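Succinate dehydrogenase subunit A (Mycolicibacterium smegmatis, PDB 7D6V) serves as the FAD-carrying flavoprotein subunit of succinate dehydrogenase, oxidising succinate to fumarate and passing the electrons to the iron-sulfur subunit on their way to quinone. Local coordinates at the interface of chains A and B. Numbering follows the deposited sequence. Chains: chain A, Succinate dehydrogenase subunit A; chain B, Fumarate reductase iron-sulfur subunit.

Contact 1: the interface of chains A and B. Residues chain A 99-100, 102-103; chain B 118, 120, 126, 129.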
ATOM      1  N   TRP A  99      14.443   1.810 -16.839  1.00 15.46           N
ATOM      2  CA  TRP A  99      15.404   0.711 -16.825  1.00 15.46           C
ATOM      3  C   TRP A  99      16.260   0.732 -15.568  1.00 15.46           C
ATOM      4  O   TRP A  99      16.540  -0.321 -14.986  1.00 15.46           O
ATOM      5  CB  TRP A  99      16.287   0.762 -18.067  1.00 15.46           C
ATOM      6  CG  TRP A  99      15.649   0.153 -19.254  1.00 15.46           C
ATOM      7  CD1 TRP A  99      14.779  -0.891 -19.267  1.00 15.46           C
ATOM      8  CD2 TRP A  99      15.825   0.548 -20.615  1.00 15.46           C
ATOM      9  NE1 TRP A  99      14.400  -1.174 -20.554  1.00 15.46           N
ATOM     10  CE2 TRP A  99      15.029  -0.302 -21.401  1.00 15.46           C
ATOM     11  CE3 TRP A  99      16.581   1.538 -21.245  1.00 15.46           C
ATOM     12  CZ2 TRP A  99      14.965  -0.192 -22.783  1.00 15.46           C
ATOM     13  CZ3 TRP A  99      16.515   1.646 -22.617  1.00 15.46           C
ATOM     14  CH2 TRP A  99      15.713   0.785 -23.371  1.00 15.46           C
ATOM     15  N   GLU A 100      16.696   1.914 -15.135  1.00 14.66           N
ATOM     16  CA  GLU A 100      17.502   1.978 -13.924  1.00 14.66           C
ATOM     17  C   GLU A 100      16.670   1.797 -12.664  1.00 14.66           C
ATOM     18  O   GLU A 100      17.239   1.543 -11.600  1.00 14.66           O
ATOM     19  CB  GLU A 100      18.283   3.292 -13.860  1.00 14.66           C
ATOM     20  CG  GLU A 100      17.457   4.519 -13.572  1.00 14.66           C
ATOM     21  CD  GLU A 100      18.223   5.800 -13.830  1.00 14.66           C
ATOM     22  OE1 GLU A 100      19.298   5.734 -14.461  1.00 14.66           O
ATOM     23  OE2 GLU A 100      17.751   6.872 -13.399  1.00 14.66           O
ATOM     24  N   GLU A 102      14.764  -0.774 -12.168  1.00 16.43           N
ATOM     25  CA  GLU A 102      14.851  -2.188 -11.826  1.00 16.43           C
ATOM     26  C   GLU A 102      16.268  -2.636 -11.496  1.00 16.43           C
ATOM     27  O   GLU A 102      16.444  -3.759 -11.015  1.00 16.43           O
ATOM     28  CB  GLU A 102      14.274  -3.049 -12.950  1.00 16.43           C
ATOM     29  CG  GLU A 102      14.984  -2.949 -14.272  1.00 16.43           C
ATOM     30  CD  GLU A 102      14.413  -3.906 -15.293  1.00 16.43           C
ATOM     31  OE1 GLU A 102      13.626  -4.787 -14.897  1.00 16.43           O
ATOM     32  OE2 GLU A 102      14.750  -3.780 -16.489  1.00 16.43           O
ATOM     33  N   THR A 103      17.277  -1.796 -11.735  1.00 15.49           N
ATOM     34  CA  THR A 103      18.578  -2.030 -11.124  1.00 15.49           C
ATOM     35  C   THR A 103      18.560  -1.719  -9.637  1.00 15.49           C
ATOM     36  O   THR A 103      19.476  -2.127  -8.918  1.00 15.49           O
ATOM     37  CB  THR A 103      19.658  -1.196 -11.810  1.00 15.49           C
ATOM     38  OG1 THR A 103      19.432   0.193 -11.550  1.00 15.49           O
ATOM     39  CG2 THR A 103      19.638  -1.438 -13.297  1.00 15.49           C
TER
ATOM     40  N   PHE B 118      19.098  -5.027  -2.194  1.00 15.83           N
ATOM     41  CA  PHE B 118      19.185  -5.773  -3.440  1.00 15.83           C
ATOM     42  C   PHE B 118      20.566  -5.614  -4.059  1.00 15.83           C
ATOM     43  O   PHE B 118      21.070  -4.499  -4.210  1.00 15.83           O
ATOM     44  CB  PHE B 118      18.105  -5.291  -4.409  1.00 15.83           C
ATOM     45  CG  PHE B 118      18.301  -5.757  -5.821  1.00 15.83           C
ATOM     46  CD1 PHE B 118      18.679  -4.868  -6.809  1.00 15.83           C
ATOM     47  CD2 PHE B 118      18.103  -7.081  -6.160  1.00 15.83           C
ATOM     48  CE1 PHE B 118      18.858  -5.291  -8.103  1.00 15.83           C
ATOM     49  CE2 PHE B 118      18.282  -7.508  -7.454  1.00 15.83           C
ATOM     50  CZ  PHE B 118      18.658  -6.613  -8.426  1.00 15.83           C
ATOM     51  N   PRO B 120      22.494  -6.695  -7.483  1.00 20.16           N
ATOM     52  CA  PRO B 120      22.498  -7.326  -8.799  1.00 20.16           C
ATOM     53  C   PRO B 120      23.897  -7.785  -9.171  1.00 20.16           C
ATOM     54  O   PRO B 120      24.877  -7.391  -8.521  1.00 20.16           O
ATOM     55  CB  PRO B 120      22.016  -6.202  -9.722  1.00 20.16           C
ATOM     56  CG  PRO B 120      22.495  -4.962  -9.055  1.00 20.16           C
ATOM     57  CD  PRO B 120      22.496  -5.224  -7.572  1.00 20.16           C
ATOM     58  N   PRO B 126      21.615  -1.709 -17.173  1.00 20.94           N
ATOM     59  CA  PRO B 126      20.214  -1.442 -16.799  1.00 20.94           C
ATOM     60  C   PRO B 126      19.187  -1.910 -17.816  1.00 20.94           C
ATOM     61  O   PRO B 126      18.115  -2.387 -17.424  1.00 20.94           O
ATOM     62  CB  PRO B 126      20.185   0.087 -16.625  1.00 20.94           C
ATOM     63  CG  PRO B 126      21.499   0.586 -17.142  1.00 20.94           C
ATOM     64  CD  PRO B 126      22.463  -0.524 -16.978  1.00 20.94           C
ATOM     65  N   TYR B 129      18.426  -6.431 -18.220  1.00 18.58           N
ATOM     66  CA  TYR B 129      17.824  -7.359 -17.274  1.00 18.58           C
ATOM     67  C   TYR B 129      16.780  -8.224 -17.970  1.00 18.58           C
ATOM     68  O   TYR B 129      16.009  -7.741 -18.802  1.00 18.58           O
ATOM     69  CB  TYR B 129      17.180  -6.601 -16.114  1.00 18.58           C
ATOM     70  CG  TYR B 129      18.146  -6.065 -15.080  1.00 18.58           C
ATOM     71  CD1 TYR B 129      19.310  -5.410 -15.451  1.00 18.58           C
ATOM     72  CD2 TYR B 129      17.881  -6.205 -13.725  1.00 18.58           C
ATOM     73  CE1 TYR B 129      20.185  -4.922 -14.509  1.00 18.58           C
ATOM     74  CE2 TYR B 129      18.752  -5.719 -12.774  1.00 18.58           C
ATOM     75  CZ  TYR B 129      19.901  -5.078 -13.172  1.00 18.58           C
ATOM     76  OH  TYR B 129      20.770  -4.592 -12.226  1.00 18.58           O
TER

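Contact 2: the interface of chains A and B. Residues chain A 257-258, 371; chain B 30-32, 35, 74.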
ATOM      1  N   LEU A 257     -18.610   9.243   2.457  1.00 32.08           N
ATOM      2  CA  LEU A 257     -17.312   9.809   2.804  1.00 32.08           C
ATOM      3  C   LEU A 257     -16.196   8.787   2.667  1.00 32.08           C
ATOM      4  O   LEU A 257     -15.064   9.157   2.348  1.00 32.08           O
ATOM      5  CB  LEU A 257     -17.340  10.386   4.217  1.00 32.08           C
ATOM      6  CG  LEU A 257     -18.341  11.518   4.445  1.00 32.08           C
ATOM      7  CD1 LEU A 257     -18.212  12.071   5.852  1.00 32.08           C
ATOM      8  CD2 LEU A 257     -18.149  12.617   3.413  1.00 32.08           C
ATOM      9  N   SER A 258     -16.495   7.503   2.873  1.00 33.33           N
ATOM     10  CA  SER A 258     -15.475   6.474   2.704  1.00 33.33           C
ATOM     11  C   SER A 258     -14.924   6.451   1.284  1.00 33.33           C
ATOM     12  O   SER A 258     -13.762   6.082   1.076  1.00 33.33           O
ATOM     13  CB  SER A 258     -16.045   5.109   3.080  1.00 33.33           C
ATOM     14  OG  SER A 258     -17.311   4.908   2.479  1.00 33.33           O
ATOM     15  N   LEU A 371     -16.019  -1.151   1.058  1.00 42.87           N
ATOM     16  CA  LEU A 371     -15.631   0.119   1.655  1.00 42.87           C
ATOM     17  C   LEU A 371     -16.800   1.040   1.960  1.00 42.87           C
ATOM     18  O   LEU A 371     -16.774   1.734   2.978  1.00 42.87           O
ATOM     19  CB  LEU A 371     -14.638   0.839   0.737  1.00 42.87           C
ATOM     20  CG  LEU A 371     -13.845   1.995   1.338  1.00 42.87           C
ATOM     21  CD1 LEU A 371     -13.175   1.551   2.621  1.00 42.87           C
ATOM     22  CD2 LEU A 371     -12.810   2.480   0.348  1.00 42.87           C
TER
ATOM     23  N   GLY B  30     -22.331   4.202   5.328  1.00 29.64           N
ATOM     24  CA  GLY B  30     -21.237   4.133   4.382  1.00 29.64           C
ATOM     25  C   GLY B  30     -19.971   4.856   4.775  1.00 29.64           C
ATOM     26  O   GLY B  30     -19.135   5.119   3.904  1.00 29.64           O
ATOM     27  N   GLU B  31     -19.791   5.182   6.049  1.00 26.69           N
ATOM     28  CA  GLU B  31     -18.627   5.925   6.508  1.00 26.69           C
ATOM     29  C   GLU B  31     -17.682   5.011   7.272  1.00 26.69           C
ATOM     30  O   GLU B  31     -18.114   4.097   7.972  1.00 26.69           O
ATOM     31  CB  GLU B  31     -19.041   7.094   7.395  1.00 26.69           C
ATOM     32  CG  GLU B  31     -19.803   8.167   6.656  1.00 26.69           C
ATOM     33  CD  GLU B  31     -20.223   9.294   7.557  1.00 26.69           C
ATOM     34  OE1 GLU B  31     -20.033   9.169   8.784  1.00 26.69           O
ATOM     35  OE2 GLU B  31     -20.741  10.305   7.044  1.00 26.69           O
ATOM     36  N   VAL B  32     -16.382   5.254   7.109  1.00 21.64           N
ATOM     37  CA  VAL B  32     -15.353   4.527   7.846  1.00 21.64           C
ATOM     38  C   VAL B  32     -15.074   5.215   9.175  1.00 21.64           C
ATOM     39  O   VAL B  32     -15.547   6.328   9.426  1.00 21.64           O
ATOM     40  CB  VAL B  32     -14.059   4.368   7.028  1.00 21.64           C
ATOM     41  CG1 VAL B  32     -14.290   3.442   5.851  1.00 21.64           C
ATOM     42  CG2 VAL B  32     -13.536   5.711   6.576  1.00 21.64           C
ATOM     43  N   ASP B  35     -13.524   8.719   8.991  1.00 21.54           N
ATOM     44  CA  ASP B  35     -14.458   9.823   8.781  1.00 21.54           C
ATOM     45  C   ASP B  35     -15.047  10.306  10.100  1.00 21.54           C
ATOM     46  O   ASP B  35     -15.215  11.513  10.311  1.00 21.54           O
ATOM     47  CB  ASP B  35     -15.575   9.407   7.826  1.00 21.54           C
ATOM     48  CG  ASP B  35     -15.057   8.918   6.493  1.00 21.54           C
ATOM     49  OD1 ASP B  35     -15.618   7.936   5.964  1.00 21.54           O
ATOM     50  OD2 ASP B  35     -14.089   9.511   5.972  1.00 21.54           O
ATOM     51  N   CYS B  74      -9.062   4.039   7.912  1.00 17.98           N
ATOM     52  CA  CYS B  74      -9.691   4.385   6.639  1.00 17.98           C
ATOM     53  C   CYS B  74     -10.338   3.195   5.924  1.00 17.98           C
ATOM     54  O   CYS B  74     -10.933   3.358   4.859  1.00 17.98           O
ATOM     55  CB  CYS B  74      -8.677   5.060   5.712  1.00 17.98           C
ATOM     56  SG  CYS B  74      -7.749   3.919   4.662  1.00 17.98           S
TER

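Contact 3: the interface of chains A and B. Residues chain A 49, 214, 222-224; chain B 52-54.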
ATOM      1  N   MET A  49      -0.513   6.171  -4.398  1.00 18.15           N
ATOM      2  CA  MET A  49      -1.894   5.990  -4.820  1.00 18.15           C
ATOM      3  C   MET A  49      -2.040   5.730  -6.313  1.00 18.15           C
ATOM      4  O   MET A  49      -3.110   5.292  -6.743  1.00 18.15           O
ATOM      5  CB  MET A  49      -2.722   7.215  -4.428  1.00 18.15           C
ATOM      6  CG  MET A  49      -2.702   7.518  -2.943  1.00 18.15           C
ATOM      7  SD  MET A  49      -3.757   8.905  -2.493  1.00 18.15           S
ATOM      8  CE  MET A  49      -5.370   8.145  -2.622  1.00 18.15           C
ATOM      9  N   LYS A 214      -6.284  19.889  -1.880  1.00 19.80           N
ATOM     10  CA  LYS A 214      -7.062  20.090  -0.663  1.00 19.80           C
ATOM     11  C   LYS A 214      -7.791  21.423  -0.632  1.00 19.80           C
ATOM     12  O   LYS A 214      -8.499  21.699   0.341  1.00 19.80           O
ATOM     13  CB  LYS A 214      -6.174  19.962   0.576  1.00 19.80           C
ATOM     14  CG  LYS A 214      -5.696  18.553   0.839  1.00 19.80           C
ATOM     15  CD  LYS A 214      -6.801  17.543   0.571  1.00 19.80           C
ATOM     16  CE  LYS A 214      -7.479  17.098   1.850  1.00 19.80           C
ATOM     17  NZ  LYS A 214      -8.273  15.856   1.646  1.00 19.80           N
ATOM     18  N   SER A 222      -4.286  13.693  -1.395  1.00 18.78           N
ATOM     19  CA  SER A 222      -3.954  13.300  -0.036  1.00 18.78           C
ATOM     20  C   SER A 222      -4.117  14.464   0.938  1.00 18.78           C
ATOM     21  O   SER A 222      -4.386  15.603   0.557  1.00 18.78           O
ATOM     22  CB  SER A 222      -2.521  12.772   0.031  1.00 18.78           C
ATOM     23  OG  SER A 222      -2.272  11.824  -0.989  1.00 18.78           O
ATOM     24  N   TRP A 223      -3.935  14.152   2.224  1.00 16.22           N
ATOM     25  CA  TRP A 223      -3.947  15.173   3.266  1.00 16.22           C
ATOM     26  C   TRP A 223      -2.867  16.225   3.044  1.00 16.22           C
ATOM     27  O   TRP A 223      -3.038  17.382   3.442  1.00 16.22           O
ATOM     28  CB  TRP A 223      -3.770  14.509   4.634  1.00 16.22           C
ATOM     29  CG  TRP A 223      -3.243  15.419   5.697  1.00 16.22           C
ATOM     30  CD1 TRP A 223      -3.958  16.292   6.458  1.00 16.22           C
ATOM     31  CD2 TRP A 223      -1.878  15.548   6.116  1.00 16.22           C
ATOM     32  NE1 TRP A 223      -3.127  16.957   7.323  1.00 16.22           N
ATOM     33  CE2 TRP A 223      -1.844  16.518   7.131  1.00 16.22           C
ATOM     34  CE3 TRP A 223      -0.682  14.937   5.726  1.00 16.22           C
ATOM     35  CZ2 TRP A 223      -0.664  16.893   7.765  1.00 16.22           C
ATOM     36  CZ3 TRP A 223       0.486  15.310   6.356  1.00 16.22           C
ATOM     37  CH2 TRP A 223       0.488  16.279   7.362  1.00 16.22           C
ATOM     38  N   GLU A 224      -1.766  15.852   2.403  1.00 17.40           N
ATOM     39  CA  GLU A 224      -0.597  16.711   2.286  1.00 17.40           C
ATOM     40  C   GLU A 224      -0.641  17.646   1.082  1.00 17.40           C
ATOM     41  O   GLU A 224       0.261  18.473   0.930  1.00 17.40           O
ATOM     42  CB  GLU A 224       0.667  15.851   2.219  1.00 17.40           C
ATOM     43  CG  GLU A 224       0.780  15.018   0.956  1.00 17.40           C
ATOM     44  CD  GLU A 224       1.752  13.866   1.101  1.00 17.40           C
ATOM     45  OE1 GLU A 224       1.968  13.141   0.110  1.00 17.40           O
ATOM     46  OE2 GLU A 224       2.297  13.683   2.209  1.00 17.40           O
TER
ATOM     47  N   TRP B  52      -3.213  10.534   9.488  1.00 15.58           N
ATOM     48  CA  TRP B  52      -3.663   9.935   8.240  1.00 15.58           C
ATOM     49  C   TRP B  52      -2.996  10.650   7.070  1.00 15.58           C
ATOM     50  O   TRP B  52      -2.548  11.792   7.194  1.00 15.58           O
ATOM     51  CB  TRP B  52      -5.182  10.046   8.094  1.00 15.58           C
ATOM     52  CG  TRP B  52      -5.634  11.463   7.982  1.00 15.58           C
ATOM     53  CD1 TRP B  52      -5.592  12.414   8.953  1.00 15.58           C
ATOM     54  CD2 TRP B  52      -6.175  12.097   6.821  1.00 15.58           C
ATOM     55  NE1 TRP B  52      -6.080  13.601   8.472  1.00 15.58           N
ATOM     56  CE2 TRP B  52      -6.447  13.432   7.164  1.00 15.58           C
ATOM     57  CE3 TRP B  52      -6.462  11.663   5.525  1.00 15.58           C
ATOM     58  CZ2 TRP B  52      -6.994  14.337   6.261  1.00 15.58           C
ATOM     59  CZ3 TRP B  52      -7.002  12.561   4.632  1.00 15.58           C
ATOM     60  CH2 TRP B  52      -7.263  13.882   5.002  1.00 15.58           C
ATOM     61  N   ASN B  53      -2.907   9.972   5.930  1.00 16.52           N
ATOM     62  CA  ASN B  53      -2.415  10.712   4.770  1.00 16.52           C
ATOM     63  C   ASN B  53      -3.286  10.590   3.527  1.00 16.52           C
ATOM     64  O   ASN B  53      -3.511  11.591   2.847  1.00 16.52           O
ATOM     65  CB  ASN B  53      -0.991  10.268   4.416  1.00 16.52           C
ATOM     66  CG  ASN B  53      -0.338  11.179   3.397  1.00 16.52           C
ATOM     67  OD1 ASN B  53      -0.737  12.328   3.232  1.00 16.52           O
ATOM     68  ND2 ASN B  53       0.663  10.664   2.699  1.00 16.52           N
ATOM     69  N   CYS B  54      -3.715   9.386   3.173  1.00 17.96           N
ATOM     70  CA  CYS B  54      -4.487   9.227   1.941  1.00 17.96           C
ATOM     71  C   CYS B  54      -5.977   8.974   2.119  1.00 17.96           C
ATOM     72  O   CYS B  54      -6.791   9.435   1.320  1.00 17.96           O
ATOM     73  CB  CYS B  54      -3.877   8.120   1.076  1.00 17.96           C
ATOM     74  SG  CYS B  54      -4.257   6.442   1.634  1.00 17.96           S
TER

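Contact 1: the interface of chains A and B
A:Thr103, just past the end of helix 84-102, sets its methyl over the face of B:Tyr129, in the corner this ring makes with B:Pro126, and its side chain crosses that of the tyrosine at about a right angle. CG2 lies 3.5 Å from CA of B:Pro126, the first residue of the 3-10 helix 126-128, and 3.7 Å from CZ on the phenol ring. The other branch, the hydroxyl OG1, sits between the backbone N and the carbonyl carbon (chi1 67°) and turns back into its own chain, hydrogen-bonding the A:Glu100 carbonyl O at 2.6 Å. That bond ties the side chain back to the last turn and probably helps fix the rotation that presents the methyl. A:Glu102 runs past B:Tyr129 in the opposite direction, with carboxylate and phenol planes 23° apart; its CD packs against the tyrosine CB at 3.9 Å. The A:Glu102 carbonyl O lies above the phenol ring near its rim, 3.5 Å from CE2. A:Trp99, one turn earlier, only grazes the backbone of B:Pro126. On the far side B:Phe118 offers its edge rather than its face: the A:Thr103 carbonyl O lies in the ring plane, 3.3 Å from CE1.

Contact 2: the interface of chains A and B
A:Leu257 and B:Glu31 lie side by side and point the same way, an aliphatic chain set along an acidic one. From A:Leu257, CB packs on the carboxylate of B:Asp35, 3.5 Å from its CG. One bond further out, CG has moved on to B:Glu31, whose carboxylate oxygen OE2 is 3.7 Å away. At the tip the CD1 branch does the touching, with CD of the same carboxylate at 3.8 Å. The leucine side chain thus packs against two acidic side chains. B:Glu31 is extended beyond CG (chi2 179°), which carries its carboxylate out to the leucine tip. B:Asp35, near the start of helix 33-43, is held from within chain B: its OD1 accepts a hydrogen bond from the backbone N of B:Val32 at 3.0 Å, on the anti side and 35° out of the carboxylate plane. The bond ties the turn before the helix to its first residues and probably steadies the carboxylate that A:Leu257 packs on. Next along, A:Ser258 rests its CB 3.7 Å from CG1 of B:Val32. The same valine methyl meets CD1 of A:Leu371, from the end of helix 362-372, at 3.9 Å. Together these contacts seat the flavoprotein against the B subunit's N-terminal ferredoxin-like region, beside B:Cys74 of the [2Fe-2S] site, and probably help to keep the two redox subunits in register.

Contact 3: the interface of chains A and B
The backbone N of A:Trp223 donates a nearly straight hydrogen bond to the carbonyl O of B:Asn53, 2.7 Å long with 178° at the hydrogen, in the carbonyl plane. Beside it the indoles of A:Trp223 and B:Trp52 cross, their ring planes 59° apart in an edge-to-face meeting. CB of A:Trp223 sits over the face of the B:Trp52 six-membered ring, 3.6 Å from CH2, as a CH-pi contact. Further out, CD1 on the A:Trp223 indole approaches CZ2 of B:Trp52, also at 3.6 Å. CG of A:Trp223 stands anti to its own N (chi1 157°), which swings the indole alongside chain B, where the B:Trp52 carbonyl O lies above one face. B:Asn53 meets that indole at its edge: OD1 is in the ring plane, 3.6 Å from CE3, with amide and indole planes nearly perpendicular. Over the same side of the amide, A:Glu224 crosses obliquely, its OE2 3.5 Å from ND2. A:Met49, bent at chi3, brings SD to 3.7 Å from CB of B:Cys54. B:Asn53 and B:Cys54 line the [2Fe-2S] pocket, and B:Cys54 belongs to the cysteine motif of plant-type ferredoxins. The flavoprotein thus grips the cluster-binding loop by its backbone and flanking side chains, which probably holds the cluster in position to take electrons from FAD.

Contact 2 and contact 3 are neighbours, their C-alpha centres about 15 Å apart, and both engage the [2Fe-2S] region of chain B: contact 2 through the start of helix 33-43 and B:Cys74, contact 3 through the loop carrying B:Cys54. Contact 1 lies about 39 Å from contact 2 and 30 Å from contact 3, where helix 84-102 of chain A meets the chain B segment round the 3-10 helix 126-128. No residue is shared among the three. Chain A is therefore held at widely separated places along chain B, which should limit rocking between the subunits and help keep the flavin-to-cluster geometry constant.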